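Local coordinates for peptidase M16 inactive domain family protein (Pseudomonas fluorescens, PDB 3GWB) that is a peptidase M16 family protein carrying the inactive domain, and probably has a hydrolase role, at residues Gly279-Thr283 against Arg284-Glu288; Thr326-Leu329 against Val330-Val333; Pro342-Lys345 against Glu346-Asp349; Asn379-Leu382 against Ser383-Glu386; Phe388-Gln391 against Ser392-Thr396. All coordinates share one frame; numbering follows the deposited sequence.

Contact 1: Gly279-Thr283 against Arg284-Glu288; sequences GGFGT and RLMSE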
loop_
_atom_site.group_PDB
_atom_site.type_symbol
_atom_site.label_atom_id
_atom_site.label_comp_id
_atom_site.label_asym_id
_atom_site.label_seq_id
_atom_site.Cartn_x
_atom_site.Cartn_y
_atom_site.Cartn_z
ATOM N N GLY A 279 7.050 9.266 -16.574
ATOM C CA GLY A 279 7.112 7.816 -16.600
ATOM C C GLY A 279 7.636 7.308 -17.930
ATOM O O GLY A 279 7.648 8.043 -18.918
ATOM N N GLY A 280 8.081 6.055 -17.961
ATOM C CA GLY A 280 8.580 5.479 -19.199
ATOM C C GLY A 280 10.090 5.484 -19.359
ATOM O O GLY A 280 10.802 6.207 -18.656
ATOM N N PHE A 281 10.581 4.670 -20.290
ATOM C CA PHE A 281 12.010 4.578 -20.559
ATOM C C PHE A 281 12.421 5.594 -21.619
ATOM O O PHE A 281 13.609 5.750 -21.908
ATOM C CB PHE A 281 12.386 3.181 -21.069
ATOM C CG PHE A 281 12.153 2.077 -20.077
ATOM C CD1 PHE A 281 12.596 2.192 -18.765
ATOM C CD2 PHE A 281 11.542 0.893 -20.476
ATOM C CE1 PHE A 281 12.428 1.141 -17.858
ATOM C CE2 PHE A 281 11.370 -0.161 -19.581
ATOM C CZ PHE A 281 11.819 -0.038 -18.269
ATOM N N GLY A 282 11.436 6.275 -22.200
ATOM C CA GLY A 282 11.721 7.245 -23.245
ATOM C C GLY A 282 12.126 8.645 -22.809
ATOM O O GLY A 282 12.610 9.429 -23.629
ATOM N N THR A 283 11.935 8.972 -21.535
ATOM C CA THR A 283 12.288 10.299 -21.031
ATOM C C THR A 283 13.778 10.592 -21.221
ATOM O O THR A 283 14.588 9.677 -21.356
ATOM C CB THR A 283 11.952 10.437 -19.536
ATOM O OG1 THR A 283 12.813 9.584 -18.776
ATOM C CG2 THR A 283 10.501 10.048 -19.278
ATOM N N ARG A 284 14.131 11.873 -21.221
ATOM C CA ARG A 284 15.518 12.295 -21.401
ATOM C C ARG A 284 16.410 11.689 -20.316
ATOM O O ARG A 284 17.455 11.103 -20.608
ATOM C CB ARG A 284 15.598 13.829 -21.353
ATOM C CG ARG A 284 16.886 14.442 -21.901
ATOM C CD ARG A 284 17.054 14.214 -23.413
ATOM N NE ARG A 284 16.161 15.011 -24.262
ATOM C CZ ARG A 284 16.344 16.293 -24.572
ATOM N NH1 ARG A 284 17.392 16.961 -24.103
ATOM N NH2 ARG A 284 15.496 16.901 -25.388
ATOM N N LEU A 285 15.985 11.818 -19.064
ATOM C CA LEU A 285 16.750 11.296 -17.941
ATOM C C LEU A 285 16.893 9.768 -17.941
ATOM O O LEU A 285 17.982 9.252 -17.718
ATOM C CB LEU A 285 16.136 11.772 -16.621
ATOM C CG LEU A 285 16.345 13.253 -16.270
ATOM C CD1 LEU A 285 15.479 13.618 -15.090
ATOM C CD2 LEU A 285 17.817 13.516 -15.945
HETATM N N MSE A 286 15.811 9.040 -18.177
HETATM C CA MSE A 286 15.913 7.577 -18.188
HETATM C C MSE A 286 16.747 7.091 -19.365
HETATM O O MSE A 286 17.469 6.099 -19.265
HETATM C CB MSE A 286 14.524 6.940 -18.239
HETATM C CG MSE A 286 13.847 6.860 -16.885
HETATM SE SE MSE A 286 14.640 5.647 -15.819
HETATM C CE MSE A 286 13.587 4.260 -16.140
ATOM N N SER A 287 16.651 7.800 -20.482
ATOM C CA SER A 287 17.403 7.439 -21.678
ATOM C C SER A 287 18.911 7.594 -21.472
ATOM O O SER A 287 19.682 6.678 -21.754
ATOM C CB SER A 287 16.953 8.303 -22.854
ATOM O OG SER A 287 17.805 8.120 -23.968
ATOM N N GLU A 288 19.325 8.749 -20.961
ATOM C CA GLU A 288 20.739 9.032 -20.731
ATOM C C GLU A 288 21.374 8.272 -19.572
ATOM O O GLU A 288 22.461 7.712 -19.715
ATOM C CB GLU A 288 20.943 10.531 -20.496
ATOM C CG GLU A 288 20.493 11.424 -21.646
ATOM C CD GLU A 288 21.232 11.132 -22.938
ATOM O OE1 GLU A 288 22.480 11.031 -22.909
ATOM O OE2 GLU A 288 20.563 11.014 -23.988
HETATM O O HOH W 1 15.656 3.643 -20.061
#

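Contact 2: Thr326-Leu329 against Val330-Val333; sequences TLKL and VQDV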
loop_
_atom_site.group_PDB
_atom_site.type_symbol
_atom_site.label_atom_id
_atom_site.label_comp_id
_atom_site.label_asym_id
_atom_site.label_seq_id
_atom_site.Cartn_x
_atom_site.Cartn_y
_atom_site.Cartn_z
ATOM N N THR A 326 27.476 10.366 -11.867
ATOM C CA THR A 326 26.069 10.349 -12.238
ATOM C C THR A 326 25.398 11.688 -11.947
ATOM O O THR A 326 24.553 12.143 -12.719
ATOM C CB THR A 326 25.320 9.221 -11.501
ATOM O OG1 THR A 326 25.974 7.972 -11.760
ATOM C CG2 THR A 326 23.880 9.123 -11.992
ATOM N N LEU A 327 25.772 12.318 -10.841
ATOM C CA LEU A 327 25.200 13.608 -10.472
ATOM C C LEU A 327 25.556 14.675 -11.504
ATOM O O LEU A 327 24.733 15.528 -11.831
ATOM C CB LEU A 327 25.697 14.044 -9.089
ATOM C CG LEU A 327 25.236 15.432 -8.619
ATOM C CD1 LEU A 327 23.724 15.463 -8.482
ATOM C CD2 LEU A 327 25.894 15.769 -7.286
ATOM N N LYS A 328 26.791 14.630 -12.002
ATOM C CA LYS A 328 27.245 15.587 -13.004
ATOM C C LYS A 328 26.448 15.373 -14.277
ATOM O O LYS A 328 26.026 16.331 -14.920
ATOM C CB LYS A 328 28.729 15.386 -13.317
ATOM C CG LYS A 328 29.654 15.482 -12.121
ATOM C CD LYS A 328 29.706 16.886 -11.551
ATOM C CE LYS A 328 30.702 16.971 -10.396
ATOM N NZ LYS A 328 32.067 16.537 -10.802
ATOM N N LEU A 329 26.260 14.105 -14.640
ATOM C CA LEU A 329 25.516 13.742 -15.840
ATOM C C LEU A 329 24.089 14.276 -15.784
ATOM O O LEU A 329 23.627 14.919 -16.722
ATOM C CB LEU A 329 25.485 12.214 -16.014
ATOM C CG LEU A 329 24.574 11.624 -17.101
ATOM C CD1 LEU A 329 25.033 12.091 -18.475
ATOM C CD2 LEU A 329 24.586 10.098 -17.020
ATOM N N VAL A 330 23.396 14.005 -14.681
ATOM C CA VAL A 330 22.020 14.467 -14.526
ATOM C C VAL A 330 21.957 15.982 -14.670
ATOM O O VAL A 330 21.079 16.514 -15.349
ATOM C CB VAL A 330 21.446 14.061 -13.150
ATOM C CG1 VAL A 330 20.115 14.752 -12.907
ATOM C CG2 VAL A 330 21.254 12.557 -13.101
ATOM N N GLN A 331 22.887 16.678 -14.023
ATOM C CA GLN A 331 22.921 18.134 -14.107
ATOM C C GLN A 331 23.132 18.594 -15.551
ATOM O O GLN A 331 22.476 19.527 -16.004
ATOM C CB GLN A 331 24.030 18.698 -13.215
ATOM C CG GLN A 331 23.756 18.547 -11.729
ATOM C CD GLN A 331 24.858 19.135 -10.868
ATOM O OE1 GLN A 331 26.002 18.678 -10.908
ATOM N NE2 GLN A 331 24.519 20.155 -10.083
ATOM N N ASP A 332 24.041 17.935 -16.267
ATOM C CA ASP A 332 24.317 18.289 -17.658
ATOM C C ASP A 332 23.087 18.020 -18.509
ATOM O O ASP A 332 22.738 18.820 -19.372
ATOM C CB ASP A 332 25.495 17.479 -18.218
ATOM C CG ASP A 332 26.782 17.707 -17.449
ATOM O OD1 ASP A 332 27.123 18.882 -17.189
ATOM O OD2 ASP A 332 27.461 16.708 -17.117
ATOM N N VAL A 333 22.440 16.882 -18.276
ATOM C CA VAL A 333 21.236 16.540 -19.019
ATOM C C VAL A 333 20.164 17.590 -18.753
ATOM O O VAL A 333 19.423 17.983 -19.655
ATOM C CB VAL A 333 20.691 15.165 -18.597
ATOM C CG1 VAL A 333 19.310 14.950 -19.190
ATOM C CG2 VAL A 333 21.643 14.070 -19.055
#

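Contact 3: Pro342-Lys345 against Glu346-Asp349; sequences PTQK and ELDD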
loop_
_atom_site.group_PDB
_atom_site.type_symbol
_atom_site.label_atom_id
_atom_site.label_comp_id
_atom_site.label_asym_id
_atom_site.label_seq_id
_atom_site.Cartn_x
_atom_site.Cartn_y
_atom_site.Cartn_z
ATOM N N PRO A 342 12.738 20.434 -25.821
ATOM C CA PRO A 342 12.457 19.086 -26.312
ATOM C C PRO A 342 12.413 19.048 -27.838
ATOM O O PRO A 342 12.192 20.072 -28.476
ATOM C CB PRO A 342 11.101 18.791 -25.694
ATOM C CG PRO A 342 10.424 20.111 -25.814
ATOM C CD PRO A 342 11.498 21.093 -25.371
ATOM N N THR A 343 12.626 17.869 -28.413
ATOM C CA THR A 343 12.585 17.702 -29.866
ATOM C C THR A 343 11.133 17.468 -30.268
ATOM O O THR A 343 10.324 17.075 -29.428
ATOM C CB THR A 343 13.404 16.482 -30.310
ATOM O OG1 THR A 343 12.863 15.301 -29.705
ATOM C CG2 THR A 343 14.861 16.639 -29.898
ATOM N N GLN A 344 10.808 17.712 -31.539
ATOM C CA GLN A 344 9.449 17.505 -32.041
ATOM C C GLN A 344 8.970 16.106 -31.705
ATOM O O GLN A 344 7.830 15.916 -31.288
ATOM C CB GLN A 344 9.385 17.673 -33.561
ATOM C CG GLN A 344 8.964 19.042 -34.032
ATOM C CD GLN A 344 7.696 19.529 -33.358
ATOM O OE1 GLN A 344 6.676 18.839 -33.337
ATOM N NE2 GLN A 344 7.755 20.730 -32.808
ATOM N N LYS A 345 9.842 15.124 -31.900
ATOM C CA LYS A 345 9.491 13.742 -31.617
ATOM C C LYS A 345 9.048 13.590 -30.169
ATOM O O LYS A 345 7.977 13.043 -29.900
ATOM C CB LYS A 345 10.678 12.819 -31.897
ATOM C CG LYS A 345 10.410 11.359 -31.544
ATOM C CD LYS A 345 11.583 10.456 -31.907
ATOM C CE LYS A 345 12.846 10.818 -31.129
ATOM N NZ LYS A 345 12.669 10.708 -29.647
ATOM N N GLU A 346 9.871 14.082 -29.242
ATOM C CA GLU A 346 9.561 14.000 -27.816
ATOM C C GLU A 346 8.236 14.657 -27.485
ATOM O O GLU A 346 7.459 14.131 -26.689
ATOM C CB GLU A 346 10.657 14.665 -26.980
ATOM C CG GLU A 346 12.021 14.027 -27.126
ATOM C CD GLU A 346 13.076 14.703 -26.267
ATOM O OE1 GLU A 346 13.196 15.943 -26.350
ATOM O OE2 GLU A 346 13.790 13.991 -25.520
ATOM N N LEU A 347 7.985 15.815 -28.086
ATOM C CA LEU A 347 6.752 16.547 -27.841
ATOM C C LEU A 347 5.528 15.762 -28.318
ATOM O O LEU A 347 4.530 15.668 -27.602
ATOM C CB LEU A 347 6.796 17.909 -28.537
ATOM C CG LEU A 347 5.586 18.819 -28.326
ATOM C CD1 LEU A 347 5.694 19.489 -26.966
ATOM C CD2 LEU A 347 5.532 19.874 -29.424
ATOM N N ASP A 348 5.604 15.197 -29.519
ATOM C CA ASP A 348 4.481 14.434 -30.061
ATOM C C ASP A 348 4.205 13.176 -29.250
ATOM O O ASP A 348 3.055 12.881 -28.920
ATOM C CB ASP A 348 4.735 14.073 -31.525
ATOM C CG ASP A 348 4.610 15.271 -32.443
ATOM O OD1 ASP A 348 3.629 16.034 -32.286
ATOM O OD2 ASP A 348 5.483 15.448 -33.322
ATOM N N ASP A 349 5.262 12.438 -28.935
ATOM C CA ASP A 349 5.138 11.225 -28.137
ATOM C C ASP A 349 4.485 11.561 -26.794
ATOM O O ASP A 349 3.564 10.871 -26.351
ATOM C CB ASP A 349 6.523 10.611 -27.905
ATOM C CG ASP A 349 7.113 10.004 -29.172
ATOM O OD1 ASP A 349 6.802 10.501 -30.280
ATOM O OD2 ASP A 349 7.899 9.036 -29.056
#

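Contact 4: Asn379-Leu382 against Ser383-Glu386; sequences NLPL and SYLE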
loop_
_atom_site.group_PDB
_atom_site.type_symbol
_atom_site.label_atom_id
_atom_site.label_comp_id
_atom_site.label_asym_id
_atom_site.label_seq_id
_atom_site.Cartn_x
_atom_site.Cartn_y
_atom_site.Cartn_z
ATOM N N ASN A 379 -8.986 27.069 -6.664
ATOM C CA ASN A 379 -9.742 28.041 -7.442
ATOM C C ASN A 379 -9.342 28.064 -8.911
ATOM O O ASN A 379 -8.983 29.116 -9.445
ATOM C CB ASN A 379 -9.578 29.438 -6.848
ATOM C CG ASN A 379 -10.108 29.532 -5.440
ATOM O OD1 ASN A 379 -11.249 29.164 -5.169
ATOM N ND2 ASN A 379 -9.284 30.027 -4.531
ATOM N N LEU A 380 -9.398 26.905 -9.560
ATOM C CA LEU A 380 -9.072 26.807 -10.977
ATOM C C LEU A 380 -10.363 27.071 -11.747
ATOM O O LEU A 380 -11.454 26.870 -11.218
ATOM C CB LEU A 380 -8.547 25.406 -11.307
ATOM C CG LEU A 380 -7.326 24.979 -10.484
ATOM C CD1 LEU A 380 -6.927 23.566 -10.873
ATOM C CD2 LEU A 380 -6.170 25.955 -10.710
ATOM N N PRO A 381 -10.260 27.532 -13.005
ATOM C CA PRO A 381 -11.473 27.801 -13.784
ATOM C C PRO A 381 -12.407 26.592 -13.911
ATOM O O PRO A 381 -11.968 25.444 -13.941
ATOM C CB PRO A 381 -10.924 28.281 -15.132
ATOM C CG PRO A 381 -9.589 27.633 -15.215
ATOM C CD PRO A 381 -9.055 27.785 -13.811
ATOM N N LEU A 382 -13.705 26.858 -13.980
ATOM C CA LEU A 382 -14.677 25.782 -14.081
ATOM C C LEU A 382 -14.433 24.882 -15.298
ATOM O O LEU A 382 -14.782 23.703 -15.291
ATOM C CB LEU A 382 -16.084 26.366 -14.145
ATOM C CG LEU A 382 -17.194 25.382 -13.807
ATOM C CD1 LEU A 382 -17.039 24.937 -12.365
ATOM C CD2 LEU A 382 -18.544 26.042 -14.025
ATOM N N SER A 383 -13.824 25.445 -16.336
ATOM C CA SER A 383 -13.540 24.696 -17.556
ATOM C C SER A 383 -12.112 24.170 -17.564
ATOM O O SER A 383 -11.578 23.830 -18.618
ATOM C CB SER A 383 -13.749 25.595 -18.772
ATOM O OG SER A 383 -12.920 26.745 -18.686
ATOM N N TYR A 384 -11.501 24.100 -16.386
ATOM C CA TYR A 384 -10.124 23.634 -16.269
ATOM C C TYR A 384 -9.832 22.328 -17.005
ATOM O O TYR A 384 -8.847 22.220 -17.733
ATOM C CB TYR A 384 -9.744 23.456 -14.801
ATOM C CG TYR A 384 -8.315 23.005 -14.635
ATOM C CD1 TYR A 384 -7.260 23.897 -14.829
ATOM C CD2 TYR A 384 -8.011 21.677 -14.343
ATOM C CE1 TYR A 384 -5.942 23.480 -14.747
ATOM C CE2 TYR A 384 -6.687 21.246 -14.259
ATOM C CZ TYR A 384 -5.659 22.155 -14.463
ATOM O OH TYR A 384 -4.346 21.745 -14.397
ATOM N N LEU A 385 -10.679 21.330 -16.801
ATOM C CA LEU A 385 -10.477 20.039 -17.442
ATOM C C LEU A 385 -10.345 20.176 -18.954
ATOM O O LEU A 385 -9.335 19.768 -19.538
ATOM C CB LEU A 385 -11.638 19.101 -17.109
ATOM C CG LEU A 385 -11.830 18.798 -15.620
ATOM C CD1 LEU A 385 -13.038 17.887 -15.436
ATOM C CD2 LEU A 385 -10.571 18.151 -15.065
ATOM N N GLU A 386 -11.367 20.752 -19.581
ATOM C CA GLU A 386 -11.371 20.931 -21.027
ATOM C C GLU A 386 -10.196 21.783 -21.492
ATOM O O GLU A 386 -9.593 21.504 -22.528
ATOM C CB GLU A 386 -12.679 21.580 -21.488
ATOM C CG GLU A 386 -13.940 20.921 -20.943
ATOM C CD GLU A 386 -14.349 21.480 -19.590
ATOM O OE1 GLU A 386 -14.644 22.695 -19.519
ATOM O OE2 GLU A 386 -14.379 20.708 -18.605
HETATM O O HOH W 2 -13.265 21.649 -16.269
#

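Contact 5: Phe388-Gln391 against Ser392-Thr396; sequences FMRQ and SQELT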
loop_
_atom_site.group_PDB
_atom_site.type_symbol
_atom_site.label_atom_id
_atom_site.label_comp_id
_atom_site.label_asym_id
_atom_site.label_seq_id
_atom_site.Cartn_x
_atom_site.Cartn_y
_atom_site.Cartn_z
ATOM N N PHE A 388 -7.269 22.099 -20.050
ATOM C CA PHE A 388 -6.013 21.382 -19.898
ATOM C C PHE A 388 -5.704 20.536 -21.131
ATOM O O PHE A 388 -4.575 20.533 -21.621
ATOM C CB PHE A 388 -6.047 20.491 -18.655
ATOM C CG PHE A 388 -4.758 19.775 -18.405
ATOM C CD1 PHE A 388 -3.672 20.444 -17.846
ATOM C CD2 PHE A 388 -4.606 18.447 -18.784
ATOM C CE1 PHE A 388 -2.449 19.799 -17.679
ATOM C CE2 PHE A 388 -3.390 17.794 -18.623
ATOM C CZ PHE A 388 -2.308 18.469 -18.068
HETATM N N MSE A 389 -6.706 19.817 -21.627
HETATM C CA MSE A 389 -6.531 18.975 -22.811
HETATM C C MSE A 389 -6.217 19.802 -24.041
HETATM O O MSE A 389 -5.254 19.531 -24.752
HETATM C CB MSE A 389 -7.790 18.160 -23.093
HETATM C CG MSE A 389 -7.827 16.810 -22.417
HETATM SE SE MSE A 389 -7.804 16.952 -20.638
HETATM C CE MSE A 389 -7.404 15.247 -20.147
ATOM N N ARG A 390 -7.046 20.805 -24.293
ATOM C CA ARG A 390 -6.862 21.668 -25.448
ATOM C C ARG A 390 -5.456 22.255 -25.454
ATOM O O ARG A 390 -4.700 22.058 -26.405
ATOM C CB ARG A 390 -7.896 22.800 -25.434
ATOM C CG ARG A 390 -7.927 23.617 -26.718
ATOM C CD ARG A 390 -8.948 24.750 -26.664
ATOM N NE ARG A 390 -8.607 25.754 -25.661
ATOM C CZ ARG A 390 -9.250 25.911 -24.509
ATOM N NH1 ARG A 390 -10.278 25.127 -24.211
ATOM N NH2 ARG A 390 -8.861 26.848 -23.655
ATOM N N GLN A 391 -5.110 22.960 -24.380
ATOM C CA GLN A 391 -3.803 23.591 -24.256
ATOM C C GLN A 391 -2.643 22.610 -24.389
ATOM O O GLN A 391 -1.684 22.876 -25.116
ATOM C CB GLN A 391 -3.702 24.336 -22.922
ATOM C CG GLN A 391 -4.614 25.550 -22.826
ATOM C CD GLN A 391 -4.484 26.278 -21.500
ATOM O OE1 GLN A 391 -3.378 26.606 -21.062
ATOM N NE2 GLN A 391 -5.617 26.544 -20.858
ATOM N N SER A 392 -2.728 21.482 -23.691
ATOM C CA SER A 392 -1.668 20.482 -23.751
ATOM C C SER A 392 -1.385 20.039 -25.181
ATOM O O SER A 392 -0.252 20.131 -25.657
ATOM C CB SER A 392 -2.035 19.261 -22.904
ATOM O OG SER A 392 -1.987 19.568 -21.521
ATOM N N GLN A 393 -2.420 19.558 -25.863
ATOM C CA GLN A 393 -2.282 19.093 -27.238
ATOM C C GLN A 393 -1.816 20.179 -28.214
ATOM O O GLN A 393 -1.367 19.871 -29.313
ATOM C CB GLN A 393 -3.610 18.509 -27.731
ATOM C CG GLN A 393 -4.078 17.267 -26.983
ATOM C CD GLN A 393 -3.065 16.137 -27.025
ATOM O OE1 GLN A 393 -2.568 15.774 -28.092
ATOM N NE2 GLN A 393 -2.759 15.570 -25.861
ATOM N N GLU A 394 -1.912 21.444 -27.816
ATOM C CA GLU A 394 -1.514 22.539 -28.696
ATOM C C GLU A 394 -0.145 23.169 -28.439
ATOM O O GLU A 394 0.312 24.012 -29.219
ATOM C CB GLU A 394 -2.593 23.622 -28.672
ATOM C CG GLU A 394 -3.820 23.247 -29.493
ATOM C CD GLU A 394 -4.968 24.224 -29.335
ATOM O OE1 GLU A 394 -4.716 25.450 -29.299
ATOM O OE2 GLU A 394 -6.129 23.762 -29.259
ATOM N N LEU A 395 0.512 22.762 -27.358
ATOM C CA LEU A 395 1.824 23.309 -27.025
ATOM C C LEU A 395 2.874 23.041 -28.099
ATOM O O LEU A 395 2.870 21.992 -28.744
ATOM C CB LEU A 395 2.311 22.732 -25.695
ATOM C CG LEU A 395 1.523 23.177 -24.466
ATOM C CD1 LEU A 395 1.955 22.370 -23.254
ATOM C CD2 LEU A 395 1.747 24.671 -24.241
ATOM N N THR A 396 3.774 24.002 -28.283
ATOM C CA THR A 396 4.853 23.872 -29.255
ATOM C C THR A 396 6.173 23.700 -28.504
ATOM O O THR A 396 6.265 23.999 -27.313
ATOM C CB THR A 396 4.963 25.121 -30.157
ATOM O OG1 THR A 396 5.191 26.278 -29.343
ATOM C CG2 THR A 396 3.687 25.321 -30.965
#

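Contact 1: Gly279-Thr283 against Arg284-Glu288
Thr283 OG1 accepts the backbone N-H of Met286 at 3.1 Å (OG1 to N), a fairly straight bond with an angle of 156° at the hydrogen. The hydroxyl can do this because chi1 of 68° sets OG1 between the threonine's own N and carbonyl carbon, facing the first turn of the helix. The same oxygen lies against the start of the Met286 side chain, Thr283 OG1 to Met286 CB measuring 3.2 Å. On the main chain, Ser287 N donates to Thr283 O at 2.9 Å and closes the first helical turn. Residue 286 is selenomethionine; its chain bends at chi2 and chi3 and carries the CE methyl back to the edge of the Phe281 ring, in the ring plane, with CE 3.5 Å from Phe281 CD1. On the way Met286 CG passes Gly280 O at 3.6 Å, and that carbonyl is buried without a polar partner. A water donates to Met286 O and, weakly, to Phe281 O, bridging loop and helix. Further out, Arg290 makes a cation-pi contact with Phe281, whose ring also packs on Asn134 of the second subunit. Arg284 forms a salt bridge with Glu346, while Leu285 packs on Val333 and on strand 299-303. The arrangement is a threonine N-cap, here starting helix 284-292 after the glycine-rich loop that follows helix 266-277.

Contact 2: Thr326-Leu329 against Val330-Val333
Val330 N and Thr326 O form the first of four successive i to i+4 backbone hydrogen bonds, 2.9 Å long and nearly straight at 169°. Gln331 N to Leu327 O, Asp332 N to Lys328 O and Val333 N to Leu329 O continue the series, the last at 2.8 Å between N and O. Apolar contact between side chains is sparse: Leu329 CD1 meets Val333 CG2 at 4.0 Å, one turn apart on the same flank. In Val333 a chi1 of 170° sends CG1 away from the backbone N and leaves CG2 beside that N, where it lies 3.2 Å from Leu329 O as well. Val330 is turned alike, its CG2 resting 3.3 Å from Thr326 O. Among the polar side chains, the extended Gln331 lays its CG over Leu327 O at 3.2 Å and brings OE1 to 4.0 Å from Leu327 CG. Thr326 OG1 bonds back to Met322 O. The chemistry is thus divided: the four i to i+4 bonds run from backbone to backbone along helix 323-340, while its apolar flank faces other elements, Val330 packing on Ile314 and Leu316 of strand 311-319, and Leu329 and Val333 on helix 284-292.

Contact 3: Pro342-Lys345 against Glu346-Asp349
A capping box opens helix 344-356: Thr343 and Glu346 exchange side-chain-to-backbone hydrogen bonds across its first turn. Thr343 OG1 accepts from Glu346 N at a rather long 3.3 Å, and Glu346 OE1 returns the bond by accepting from Thr343 N at 2.9 Å, with 163° at the hydrogen. The donor comes in on the anti side of OE1, 19° out of the carboxylate plane. Glu346 reaches back because its CG lies beside its own backbone N (chi1 -61°) and the chain then runs extended, carrying CG past Thr343 OG1 at 3.0 Å. OE1 also rests against the preceding residue of the loop, 3.2 Å from Pro342 CA. Arg284 forms a salt bridge with this same oxygen, so OE1 serves a backbone N-H and a guanidinium together, which would be expected to stabilise its negative charge. Cut back to an alanine, this position is likely to leave Thr343 N and Arg284 without their shared acceptor and to weaken the start of the helix. Behind the box, Leu347 N donates to Thr343 O at 3.0 Å, and Asp348 N and Asp349 N bond to Gln344 O and Lys345 O. The outer side chains are less engaged: Gln344 runs alongside Leu347, its NE2 4.1 Å from Leu347 CD2. Pro342 and Leu347 face inward, Pro342 on Ile275 and Leu347 on Leu271, both of helix 266-277, and the two also touch Val397 of helix 397-407, so the helix start is lodged between those two helices.

Contact 4: Asn379-Leu382 against Ser383-Glu386
Ser383 touches the preceding residues mainly through its backbone, within the type I beta turn that runs from Pro381 to Tyr384. It occupies the N-cap position of helix 384-394, yet its hydroxyl makes no capping bond and pairs instead with Asp387 OD2. Tyr384 carries most of the contact. Its N donates to Pro381 O at 2.8 Å and closes the turn, but the bond is bent and the donor stands above the carbonyl plane, 58° out of it. With CG turned anti to its N (chi1 -179°), the phenol extends alongside Leu380, the two side chains pointing the same way. Leu380 CD1 sits squarely over one ring face, 3.8 Å from the centroid of Tyr384 and only 3° off the ring normal, a CH-pi contact. Pro381 CG adds a looser touch on Tyr384 CB at 4.2 Å. At its far end the ring is anchored where Tyr384 OH accepts from Arg261 NH2, while Met375 of helix 365-377 touches the tyrosine too. Leu385 takes part through its N-H, which gives to a water at 2.7 Å from N. That water donates in turn to Leu382 O, 2.7 Å from it, and to Glu386 OE2, which lies 2.8 Å away. A water and a turn bond thus bind the loop to the helix start where the serine side chain does not cap it, and the aromatic face adds an apolar hold.

Contact 5: Phe388-Gln391 against Ser392-Thr396
Phe388 and Ser392, one helical turn apart, meet by backbone, hydroxyl and ring together. Among the hydrogen bonds, Phe388 O accepts twice: from Ser392 N at 2.9 Å and from Ser392 OG at 2.8 Å, the two donors arriving from opposite faces of the carbonyl plane. A chi1 of -71° puts OG beside the serine's own N, near enough to bond back up the helix. Gln393 N donates almost straight to Met389 O at 3.0 Å. Glu394 N then turns to Gln391 O at 3.1 Å, holding only a weak bond to Arg390 O. The aromatic contact is made by the same hydroxyl, since Ser392 OG stands 3.6 Å above the Phe388 ring, over its centre. Without the ring, as with an alanine, that side of the Ser392 hydroxyl is likely to be uncovered and a gap opened toward helix 266-277. Of the charged groups, Glu394 OE2 comes to 3.1 Å from the aliphatic Arg390 CG, whereas the guanidinium has its salt bridge with Asp387. Phe388 and Ser392 pack on Ala267 of helix 266-277, Ser392 also reaches Leu354, and Lys351 NZ binds the carbonyl oxygens of Ser392, Gln393 and Leu395, fastening this part of the chain to helix 344-356.

The five contacts follow one another along the chain, each closing before the next opens. Contacts 1, 2 and 3 all lie within the peptidase M16 inactive domain range. Contact 1, on helix 284-292, touches two of the others: contact 2, on helix 323-340, with centres 14 Å apart, and contact 3, at the start of helix 344-356, with centres 13 Å apart. Contact 3 in turn meets contact 5 through Leu347 against Leu395, their centres also 13 Å apart. Contacts 2 and 4 are the farthest pair, 37 Å between centres. Contacts 2, 1, 3 and 5 thus form a series of touching pairs, while contact 4 adjoins contact 5 only along the sequence, on helix 384-394.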